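Local coordinates for envelope glycoprotein (Thogoto virus, PDB 5XEA) that probably attaches the virus to its host-cell receptor and later induces fusion of the virion with the host membrane, at residues Val21-Ser29 and Ser205-Trp213; Leu82-Asp93 and Asp111-Lys120. One frame throughout, in Å; residues are numbered along the deposited sequence.

Contact 1. Residues Val21-Ser29 and Ser205-Trp213; sequences VTVSKKLYS and SCFVDPDYW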
loop_
_atom_site.group_PDB
_atom_site.type_symbol
_atom_site.label_atom_id
_atom_site.label_comp_id
_atom_site.label_asym_id
_atom_site.label_seq_id
_atom_site.Cartn_x
_atom_site.Cartn_y
_atom_site.Cartn_z
ATOM N N VAL B 21 -10.319 -30.227 10.633
ATOM C CA VAL B 21 -10.295 -28.795 10.349
ATOM C C VAL B 21 -11.615 -28.449 9.671
ATOM O O VAL B 21 -11.979 -29.071 8.669
ATOM C CB VAL B 21 -9.089 -28.416 9.467
ATOM C CG1 VAL B 21 -9.294 -27.058 8.829
ATOM C CG2 VAL B 21 -7.797 -28.444 10.290
ATOM N N THR B 22 -12.322 -27.453 10.207
ATOM C CA THR B 22 -13.753 -27.296 9.979
ATOM C C THR B 22 -14.133 -26.132 9.065
ATOM O O THR B 22 -15.311 -25.770 9.021
ATOM C CB THR B 22 -14.477 -27.134 11.315
ATOM O OG1 THR B 22 -13.982 -25.981 12.002
ATOM C CG2 THR B 22 -14.286 -28.378 12.182
ATOM N N VAL B 23 -13.196 -25.533 8.331
ATOM C CA VAL B 23 -13.575 -24.513 7.353
ATOM C C VAL B 23 -14.189 -25.207 6.144
ATOM O O VAL B 23 -13.622 -26.169 5.619
ATOM C CB VAL B 23 -12.373 -23.634 6.953
ATOM C CG1 VAL B 23 -11.136 -24.461 6.627
ATOM C CG2 VAL B 23 -12.739 -22.763 5.752
ATOM N N SER B 24 -15.356 -24.729 5.707
ATOM C CA SER B 24 -16.093 -25.341 4.609
ATOM C C SER B 24 -16.469 -24.299 3.563
ATOM O O SER B 24 -16.595 -23.105 3.858
ATOM C CB SER B 24 -17.365 -26.042 5.103
ATOM O OG SER B 24 -18.264 -25.127 5.701
ATOM N N LYS B 25 -16.678 -24.781 2.337
ATOM C CA LYS B 25 -17.008 -23.937 1.199
ATOM C C LYS B 25 -18.520 -23.836 1.034
ATOM O O LYS B 25 -19.222 -24.853 1.046
ATOM C CB LYS B 25 -16.373 -24.489 -0.079
ATOM C CG LYS B 25 -16.581 -23.607 -1.301
ATOM C CD LYS B 25 -15.953 -24.207 -2.553
ATOM C CE LYS B 25 -16.111 -23.285 -3.768
ATOM N NZ LYS B 25 -17.528 -22.979 -4.106
ATOM N N LYS B 26 -19.016 -22.606 0.879
ATOM C CA LYS B 26 -20.436 -22.329 0.723
ATOM C C LYS B 26 -20.703 -21.597 -0.587
ATOM O O LYS B 26 -19.839 -20.886 -1.115
ATOM C CB LYS B 26 -20.982 -21.467 1.871
ATOM C CG LYS B 26 -20.599 -21.907 3.266
ATOM C CD LYS B 26 -21.426 -23.087 3.726
ATOM C CE LYS B 26 -21.122 -23.429 5.180
ATOM N NZ LYS B 26 -21.772 -24.705 5.595
ATOM N N LEU B 27 -21.916 -21.777 -1.102
ATOM C CA LEU B 27 -22.482 -20.922 -2.136
ATOM C C LEU B 27 -23.657 -20.208 -1.481
ATOM O O LEU B 27 -24.716 -20.803 -1.266
ATOM C CB LEU B 27 -22.911 -21.713 -3.362
ATOM C CG LEU B 27 -22.169 -21.281 -4.627
ATOM C CD1 LEU B 27 -20.686 -21.576 -4.479
ATOM C CD2 LEU B 27 -22.740 -21.958 -5.862
ATOM N N TYR B 28 -23.450 -18.941 -1.130
ATOM C CA TYR B 28 -24.478 -18.145 -0.477
ATOM C C TYR B 28 -25.316 -17.407 -1.511
ATOM O O TYR B 28 -24.791 -16.848 -2.478
ATOM C CB TYR B 28 -23.855 -17.140 0.492
ATOM C CG TYR B 28 -23.424 -17.736 1.808
ATOM C CD1 TYR B 28 -23.921 -18.961 2.234
ATOM C CD2 TYR B 28 -22.523 -17.073 2.631
ATOM C CE1 TYR B 28 -23.529 -19.512 3.447
ATOM C CE2 TYR B 28 -22.125 -17.613 3.844
ATOM C CZ TYR B 28 -22.630 -18.831 4.246
ATOM O OH TYR B 28 -22.237 -19.369 5.452
ATOM N N SER B 29 -26.627 -17.421 -1.307
ATOM C CA SER B 29 -27.512 -16.603 -2.110
ATOM C C SER B 29 -27.559 -15.197 -1.531
ATOM O O SER B 29 -27.620 -15.009 -0.312
ATOM C CB SER B 29 -28.913 -17.208 -2.164
ATOM O OG SER B 29 -28.981 -18.227 -3.145
ATOM N N SER B 205 -19.447 -17.597 -3.763
ATOM C CA SER B 205 -18.591 -18.551 -3.081
ATOM C C SER B 205 -17.919 -17.887 -1.886
ATOM O O SER B 205 -17.307 -16.817 -2.012
ATOM C CB SER B 205 -17.549 -19.117 -4.043
ATOM O OG SER B 205 -16.781 -18.085 -4.640
ATOM N N CYS B 206 -18.073 -18.507 -0.724
ATOM C CA CYS B 206 -17.443 -18.086 0.516
ATOM C C CYS B 206 -16.837 -19.303 1.195
ATOM O O CYS B 206 -17.364 -20.416 1.087
ATOM C CB CYS B 206 -18.445 -17.436 1.483
ATOM S SG CYS B 206 -19.344 -16.020 0.837
ATOM N N PHE B 207 -15.729 -19.089 1.897
ATOM C CA PHE B 207 -15.197 -20.076 2.823
ATOM C C PHE B 207 -15.580 -19.644 4.229
ATOM O O PHE B 207 -15.294 -18.511 4.634
ATOM C CB PHE B 207 -13.687 -20.222 2.662
ATOM C CG PHE B 207 -13.302 -20.926 1.394
ATOM C CD1 PHE B 207 -13.471 -22.314 1.266
ATOM C CD2 PHE B 207 -12.815 -20.216 0.321
ATOM C CE1 PHE B 207 -13.135 -22.964 0.095
ATOM C CE2 PHE B 207 -12.475 -20.857 -0.854
ATOM C CZ PHE B 207 -12.641 -22.252 -0.968
ATOM N N VAL B 208 -16.279 -20.515 4.949
ATOM C CA VAL B 208 -16.785 -20.190 6.273
ATOM C C VAL B 208 -16.024 -21.021 7.288
ATOM O O VAL B 208 -15.971 -22.252 7.187
ATOM C CB VAL B 208 -18.298 -20.403 6.394
ATOM C CG1 VAL B 208 -18.717 -20.207 7.833
ATOM C CG2 VAL B 208 -19.025 -19.410 5.506
ATOM N N ASP B 209 -15.441 -20.340 8.263
ATOM C CA ASP B 209 -14.525 -20.941 9.229
ATOM C C ASP B 209 -15.154 -20.777 10.602
ATOM O O ASP B 209 -15.052 -19.696 11.206
ATOM C CB ASP B 209 -13.155 -20.265 9.151
ATOM C CG ASP B 209 -12.032 -21.114 9.748
ATOM O OD1 ASP B 209 -12.341 -21.985 10.590
ATOM O OD2 ASP B 209 -10.840 -20.899 9.374
ATOM N N PRO B 210 -15.854 -21.796 11.112
ATOM C CA PRO B 210 -16.451 -21.689 12.452
ATOM C C PRO B 210 -15.441 -21.755 13.587
ATOM O O PRO B 210 -15.800 -21.414 14.724
ATOM C CB PRO B 210 -17.415 -22.888 12.501
ATOM C CG PRO B 210 -16.806 -23.869 11.567
ATOM C CD PRO B 210 -16.197 -23.072 10.450
ATOM N N ASP B 211 -14.203 -22.186 13.323
ATOM C CA ASP B 211 -13.154 -22.196 14.339
ATOM C C ASP B 211 -12.114 -21.114 14.065
ATOM O O ASP B 211 -10.938 -21.416 13.842
ATOM C CB ASP B 211 -12.463 -23.565 14.405
ATOM C CG ASP B 211 -13.264 -24.589 15.175
ATOM O OD1 ASP B 211 -13.963 -24.190 16.135
ATOM O OD2 ASP B 211 -13.177 -25.787 14.825
ATOM N N TYR B 212 -12.535 -19.854 14.074
ATOM C CA TYR B 212 -11.646 -18.731 13.799
ATOM C C TYR B 212 -11.693 -17.789 14.991
ATOM O O TYR B 212 -12.703 -17.114 15.208
ATOM C CB TYR B 212 -12.049 -18.003 12.518
ATOM C CG TYR B 212 -10.894 -17.261 11.899
ATOM C CD1 TYR B 212 -10.608 -15.951 12.263
ATOM C CD2 TYR B 212 -10.073 -17.879 10.970
ATOM C CE1 TYR B 212 -9.545 -15.273 11.705
ATOM C CE2 TYR B 212 -9.005 -17.212 10.410
ATOM C CZ TYR B 212 -8.745 -15.909 10.780
ATOM O OH TYR B 212 -7.678 -15.243 10.224
ATOM N N TRP B 213 -10.604 -17.737 15.756
ATOM C CA TRP B 213 -10.533 -16.872 16.925
ATOM C C TRP B 213 -9.182 -16.172 16.968
ATOM O O TRP B 213 -8.287 -16.443 16.163
ATOM C CB TRP B 213 -10.786 -17.657 18.222
ATOM C CG TRP B 213 -12.221 -18.065 18.387
ATOM C CD1 TRP B 213 -12.783 -19.258 18.031
ATOM C CD2 TRP B 213 -13.281 -17.267 18.930
ATOM N NE1 TRP B 213 -14.125 -19.255 18.328
ATOM C CE2 TRP B 213 -14.457 -18.046 18.880
ATOM C CE3 TRP B 213 -13.350 -15.973 19.458
ATOM C CZ2 TRP B 213 -15.687 -17.574 19.337
ATOM C CZ3 TRP B 213 -14.573 -15.506 19.913
ATOM C CH2 TRP B 213 -15.724 -16.305 19.848
#
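Ser24 and Val208 face each other as a hydrogen-bonded pair between two antiparallel strands. Val208 N gives its proton to Ser24 O at 2.8 Å, almost straight at 173°. Ser24 N returns a bond to Val208 O. Lys26 and Cys206 form the next hydrogen-bonded pair, with Lys26 N to Cys206 O at 2.8 Å.

On the face carrying Lys26, Cys206 and Val208, the Tyr28 ring reaches across to the last two. Tyr28 OH lies 3.2 Å from Val208 CG2. With Val208 CG1 anti to the backbone N (chi1 173°), CG2 is the methyl turned to Tyr28. Cys206 SG comes obliquely to the same ring, 3.8 Å from Tyr28 CD2. Lys26 CG packs on Val208 CG2, and then the chain bends at chi2 (-78°) and its amine leads away.

On the other face, the Lys25 chain crosses the Phe207 ring at a slant. Lys25 CB is 3.6 Å from Phe207 CE1, with CG and CD close behind. Outside the paired strands, before Ser24 and after Asp209, Thr22 OG1 donates to Asp211 OD2 at 2.9 Å, from above the carboxylate plane. Pro210 CD sits 3.2 Å from Thr22 O.

Further out, Cys206 is in a disulfide with Cys224, and backbone bonds join Phe207 to Phe223 of strand 221-226. Phe207 also meets Trp404 edge-to-face and the ring of Phe294 of the second subunit, so it takes part in the trimer interface.

These are central strands of a six-stranded antiparallel sheet. Backbone bonds set the pairing, while the disulfide ties strand 197-209 covalently to its other neighbour.

Contact 2. Residues Leu82-Asp93 and Asp111-Lys120; sequences LWGSSHQCSYGD and DPAKHWAPRK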
loop_
_atom_site.group_PDB
_atom_site.type_symbol
_atom_site.label_atom_id
_atom_site.label_comp_id
_atom_site.label_asym_id
_atom_site.label_seq_id
_atom_site.Cartn_x
_atom_site.Cartn_y
_atom_site.Cartn_z
ATOM N N LEU B 82 -23.181 25.328 -16.259
ATOM C CA LEU B 82 -22.735 25.925 -17.512
ATOM C C LEU B 82 -21.215 25.910 -17.614
ATOM O O LEU B 82 -20.662 25.684 -18.697
ATOM C CB LEU B 82 -23.282 27.347 -17.639
ATOM C CG LEU B 82 -22.794 28.173 -18.834
ATOM C CD1 LEU B 82 -23.029 27.456 -20.154
ATOM C CD2 LEU B 82 -23.457 29.561 -18.837
ATOM N N TRP B 83 -20.522 26.138 -16.492
ATOM C CA TRP B 83 -19.064 26.081 -16.508
ATOM C C TRP B 83 -18.579 24.696 -16.902
ATOM O O TRP B 83 -17.676 24.556 -17.734
ATOM C CB TRP B 83 -18.492 26.453 -15.136
ATOM C CG TRP B 83 -18.630 27.902 -14.721
ATOM C CD1 TRP B 83 -19.437 28.862 -15.280
ATOM C CD2 TRP B 83 -17.938 28.541 -13.637
ATOM N NE1 TRP B 83 -19.285 30.053 -14.603
ATOM C CE2 TRP B 83 -18.367 29.884 -13.597
ATOM C CE3 TRP B 83 -16.994 28.106 -12.699
ATOM C CZ2 TRP B 83 -17.891 30.793 -12.651
ATOM C CZ3 TRP B 83 -16.518 29.014 -11.757
ATOM C CH2 TRP B 83 -16.967 30.344 -11.747
ATOM N N GLY B 84 -19.174 23.658 -16.315
ATOM C CA GLY B 84 -18.732 22.299 -16.605
ATOM C C GLY B 84 -18.896 21.922 -18.068
ATOM O O GLY B 84 -17.983 21.366 -18.690
ATOM N N SER B 85 -20.058 22.234 -18.643
ATOM C CA SER B 85 -20.286 21.890 -20.045
ATOM C C SER B 85 -19.421 22.732 -20.975
ATOM O O SER B 85 -18.796 22.199 -21.898
ATOM C CB SER B 85 -21.768 22.040 -20.392
ATOM O OG SER B 85 -22.310 23.208 -19.811
ATOM N N SER B 86 -19.340 24.044 -20.736
ATOM C CA SER B 86 -18.529 24.895 -21.602
ATOM C C SER B 86 -17.037 24.734 -21.357
ATOM O O SER B 86 -16.242 25.067 -22.239
ATOM C CB SER B 86 -18.912 26.363 -21.412
ATOM O OG SER B 86 -18.743 26.752 -20.058
ATOM N N HIS B 87 -16.649 24.216 -20.190
ATOM C CA HIS B 87 -15.246 24.154 -19.775
ATOM C C HIS B 87 -14.638 25.549 -19.741
ATOM O O HIS B 87 -13.507 25.767 -20.180
ATOM C CB HIS B 87 -14.427 23.219 -20.669
ATOM C CG HIS B 87 -14.925 21.804 -20.671
ATOM N ND1 HIS B 87 -14.770 20.961 -19.591
ATOM C CD2 HIS B 87 -15.579 21.090 -21.616
ATOM C CE1 HIS B 87 -15.308 19.789 -19.870
ATOM N NE2 HIS B 87 -15.804 19.839 -21.094
ATOM N N GLN B 88 -15.409 26.501 -19.218
ATOM C CA GLN B 88 -14.973 27.881 -19.050
ATOM C C GLN B 88 -15.565 28.438 -17.764
ATOM O O GLN B 88 -16.565 27.934 -17.253
ATOM C CB GLN B 88 -15.390 28.768 -20.232
ATOM C CG GLN B 88 -14.605 28.533 -21.502
ATOM C CD GLN B 88 -14.818 29.650 -22.505
ATOM O OE1 GLN B 88 -14.010 30.584 -22.606
ATOM N NE2 GLN B 88 -15.922 29.573 -23.239
ATOM N N CYS B 89 -14.938 29.493 -17.246
ATOM C CA CYS B 89 -15.438 30.180 -16.068
ATOM C C CYS B 89 -15.718 31.639 -16.411
ATOM O O CYS B 89 -15.211 32.182 -17.398
ATOM C CB CYS B 89 -14.442 30.077 -14.892
ATOM S SG CYS B 89 -12.764 30.837 -15.110
ATOM N N SER B 90 -16.530 32.279 -15.583
ATOM C CA SER B 90 -16.853 33.683 -15.770
ATOM C C SER B 90 -16.269 34.525 -14.640
ATOM O O SER B 90 -15.941 34.023 -13.563
ATOM C CB SER B 90 -18.368 33.897 -15.851
ATOM O OG SER B 90 -18.991 33.538 -14.636
ATOM N N TYR B 91 -16.173 35.829 -14.891
ATOM C CA TYR B 91 -15.647 36.754 -13.902
ATOM C C TYR B 91 -16.132 38.164 -14.241
ATOM O O TYR B 91 -16.695 38.408 -15.314
ATOM C CB TYR B 91 -14.121 36.658 -13.833
ATOM C CG TYR B 91 -13.392 36.947 -15.134
ATOM C CD1 TYR B 91 -12.980 38.242 -15.445
ATOM C CD2 TYR B 91 -13.092 35.926 -16.044
ATOM C CE1 TYR B 91 -12.300 38.519 -16.625
ATOM C CE2 TYR B 91 -12.405 36.198 -17.235
ATOM C CZ TYR B 91 -12.011 37.502 -17.515
ATOM O OH TYR B 91 -11.335 37.813 -18.680
ATOM N N GLY B 92 -15.908 39.095 -13.302
ATOM C CA GLY B 92 -16.421 40.448 -13.425
ATOM C C GLY B 92 -15.474 41.380 -14.158
ATOM O O GLY B 92 -14.436 40.981 -14.683
ATOM N N ASP B 93 -15.860 42.658 -14.201
ATOM C CA ASP B 93 -14.998 43.673 -14.793
ATOM C C ASP B 93 -13.754 43.878 -13.941
ATOM O O ASP B 93 -13.793 43.777 -12.715
ATOM C CB ASP B 93 -15.745 45.004 -14.940
ATOM C CG ASP B 93 -16.862 44.937 -15.975
ATOM O OD1 ASP B 93 -16.653 44.308 -17.039
ATOM O OD2 ASP B 93 -17.949 45.507 -15.719
ATOM N N ASP B 111 -20.900 42.468 -10.405
ATOM C CA ASP B 111 -21.460 41.403 -11.225
ATOM C C ASP B 111 -20.329 40.445 -11.579
ATOM O O ASP B 111 -19.417 40.829 -12.334
ATOM C CB ASP B 111 -22.113 41.968 -12.480
ATOM C CG ASP B 111 -22.534 40.888 -13.473
ATOM O OD1 ASP B 111 -22.522 39.682 -13.130
ATOM O OD2 ASP B 111 -22.881 41.249 -14.619
ATOM N N PRO B 112 -20.343 39.210 -11.083
ATOM C CA PRO B 112 -19.206 38.305 -11.277
ATOM C C PRO B 112 -19.249 37.496 -12.562
ATOM O O PRO B 112 -18.377 36.644 -12.750
ATOM C CB PRO B 112 -19.319 37.385 -10.056
ATOM C CG PRO B 112 -20.800 37.287 -9.813
ATOM C CD PRO B 112 -21.371 38.637 -10.197
ATOM N N ALA B 113 -20.213 37.733 -13.451
ATOM C CA ALA B 113 -20.381 36.911 -14.650
ATOM C C ALA B 113 -20.516 37.809 -15.894
ATOM O O ALA B 113 -21.564 37.862 -16.540
ATOM C CB ALA B 113 -21.596 35.990 -14.485
ATOM N N LYS B 114 -19.437 38.513 -16.253
ATOM C CA LYS B 114 -19.415 39.371 -17.438
ATOM C C LYS B 114 -18.425 38.931 -18.504
ATOM O O LYS B 114 -18.676 39.163 -19.686
ATOM C CB LYS B 114 -19.092 40.828 -17.057
ATOM C CG LYS B 114 -20.128 41.455 -16.131
ATOM C CD LYS B 114 -19.860 42.927 -15.866
ATOM C CE LYS B 114 -20.529 43.819 -16.901
ATOM N NZ LYS B 114 -20.396 45.252 -16.522
ATOM N N HIS B 115 -17.318 38.301 -18.127
ATOM C CA HIS B 115 -16.327 37.812 -19.073
ATOM C C HIS B 115 -16.192 36.300 -18.928
ATOM O O HIS B 115 -16.659 35.710 -17.948
ATOM C CB HIS B 115 -14.995 38.524 -18.852
ATOM C CG HIS B 115 -15.128 40.017 -18.862
ATOM N ND1 HIS B 115 -15.167 40.747 -20.030
ATOM C CD2 HIS B 115 -15.292 40.904 -17.850
ATOM C CE1 HIS B 115 -15.312 42.024 -19.731
ATOM N NE2 HIS B 115 -15.392 42.148 -18.419
ATOM N N TRP B 116 -15.582 35.672 -19.939
ATOM C CA TRP B 116 -15.394 34.229 -19.986
ATOM C C TRP B 116 -13.982 33.896 -20.449
ATOM O O TRP B 116 -13.395 34.593 -21.280
ATOM C CB TRP B 116 -16.410 33.545 -20.928
ATOM C CG TRP B 116 -17.813 33.620 -20.430
ATOM C CD1 TRP B 116 -18.708 34.623 -20.656
ATOM C CD2 TRP B 116 -18.484 32.662 -19.599
ATOM N NE1 TRP B 116 -19.896 34.350 -20.018
ATOM C CE2 TRP B 116 -19.785 33.151 -19.362
ATOM C CE3 TRP B 116 -18.107 31.443 -19.026
ATOM C CZ2 TRP B 116 -20.715 32.463 -18.584
ATOM C CZ3 TRP B 116 -19.031 30.760 -18.252
ATOM C CH2 TRP B 116 -20.320 31.271 -18.039
ATOM N N ALA B 117 -13.460 32.805 -19.908
ATOM C CA ALA B 117 -12.134 32.307 -20.246
ATOM C C ALA B 117 -12.044 30.860 -19.768
ATOM O O ALA B 117 -12.822 30.450 -18.902
ATOM C CB ALA B 117 -11.030 33.176 -19.607
ATOM N N PRO B 118 -11.124 30.066 -20.328
ATOM C CA PRO B 118 -10.937 28.710 -19.784
ATOM C C PRO B 118 -10.472 28.737 -18.340
ATOM O O PRO B 118 -10.828 27.849 -17.556
ATOM C CB PRO B 118 -9.871 28.091 -20.702
ATOM C CG PRO B 118 -9.612 29.114 -21.798
ATOM C CD PRO B 118 -10.080 30.420 -21.311
ATOM N N ARG B 119 -9.679 29.745 -17.978
ATOM C CA ARG B 119 -9.147 29.956 -16.641
ATOM C C ARG B 119 -8.700 31.410 -16.544
ATOM O O ARG B 119 -8.408 32.059 -17.551
ATOM C CB ARG B 119 -7.979 29.017 -16.336
ATOM C CG ARG B 119 -6.779 29.169 -17.262
ATOM C CD ARG B 119 -5.878 27.946 -17.173
ATOM N NE ARG B 119 -6.623 26.699 -17.368
ATOM C CZ ARG B 119 -7.003 26.235 -18.556
ATOM N NH1 ARG B 119 -6.716 26.927 -19.653
ATOM N NH2 ARG B 119 -7.670 25.086 -18.652
ATOM N N LYS B 120 -8.624 31.905 -15.315
ATOM C CA LYS B 120 -8.225 33.291 -15.095
ATOM C C LYS B 120 -7.541 33.398 -13.743
ATOM O O LYS B 120 -8.068 32.909 -12.743
ATOM C CB LYS B 120 -9.449 34.210 -15.168
ATOM C CG LYS B 120 -9.250 35.638 -14.706
ATOM C CD LYS B 120 -8.831 36.535 -15.845
ATOM C CE LYS B 120 -8.828 38.005 -15.431
ATOM N NZ LYS B 120 -7.893 38.249 -14.297
HETATM O O HOH W 1 -11.376 25.260 -18.504
HETATM O O HOH W 2 -18.010 43.222 -12.463
#
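Tyr91 O is gripped by two backbone donors, Lys114 N and His115 N, each at 2.9 Å. His115 N arrives in the carbonyl plane and Lys114 N from above it. Two residues facing one make a classic beta bulge in this short two-stranded antiparallel sheet.

Both bulge residues reach Asp93. Lys114 NZ forms a salt bridge with OD2 of Asp93 at 2.6 Å, on the syn side. His115 NE2 donates to OD1 of Asp93 at 2.9 Å, on the anti side. The carboxylate and imidazole planes stand 66° apart.

The Tyr91 ring is sandwiched. His115 CB lies over one face, 3.6 Å from the centroid of the Tyr91 ring, and Lys120 CD over the other. The Lys120 amine goes on to a salt bridge with Asp139.

Trp116 takes Ser90 CB over the centre of its six-membered ring, 3.7 Å from that centroid. Its rim reaches the helix, where Trp83 CD1 is 3.5 Å from Trp116 CZ3.

Cys89, bonded to Cys142, ties the pair to strand 133-156. Both Asp93 oxygens are engaged by basic groups, which would probably favour a charged carboxylate.

The two contacts lie on opposite sides of the chain's centre, their centres about 58 Å apart, and share no strand. Contact 1 is partly buried and pairs two long strands inside a six-stranded sheet. Contact 2 is a surface contact, a separate two-stranded sheet beside helix 77-86. Each has a cysteine in a disulfide that reaches a further strand. Contact 1 rests mainly on regular backbone pairing, with apolar packing on both faces and one polar bond outside the strands, and the second and third subunits come against it. Contact 2 is touched by no other chain. It has an irregular register, a Lys-Asp salt bridge with a histidine on the same carboxylate, aromatic faces and bridging waters.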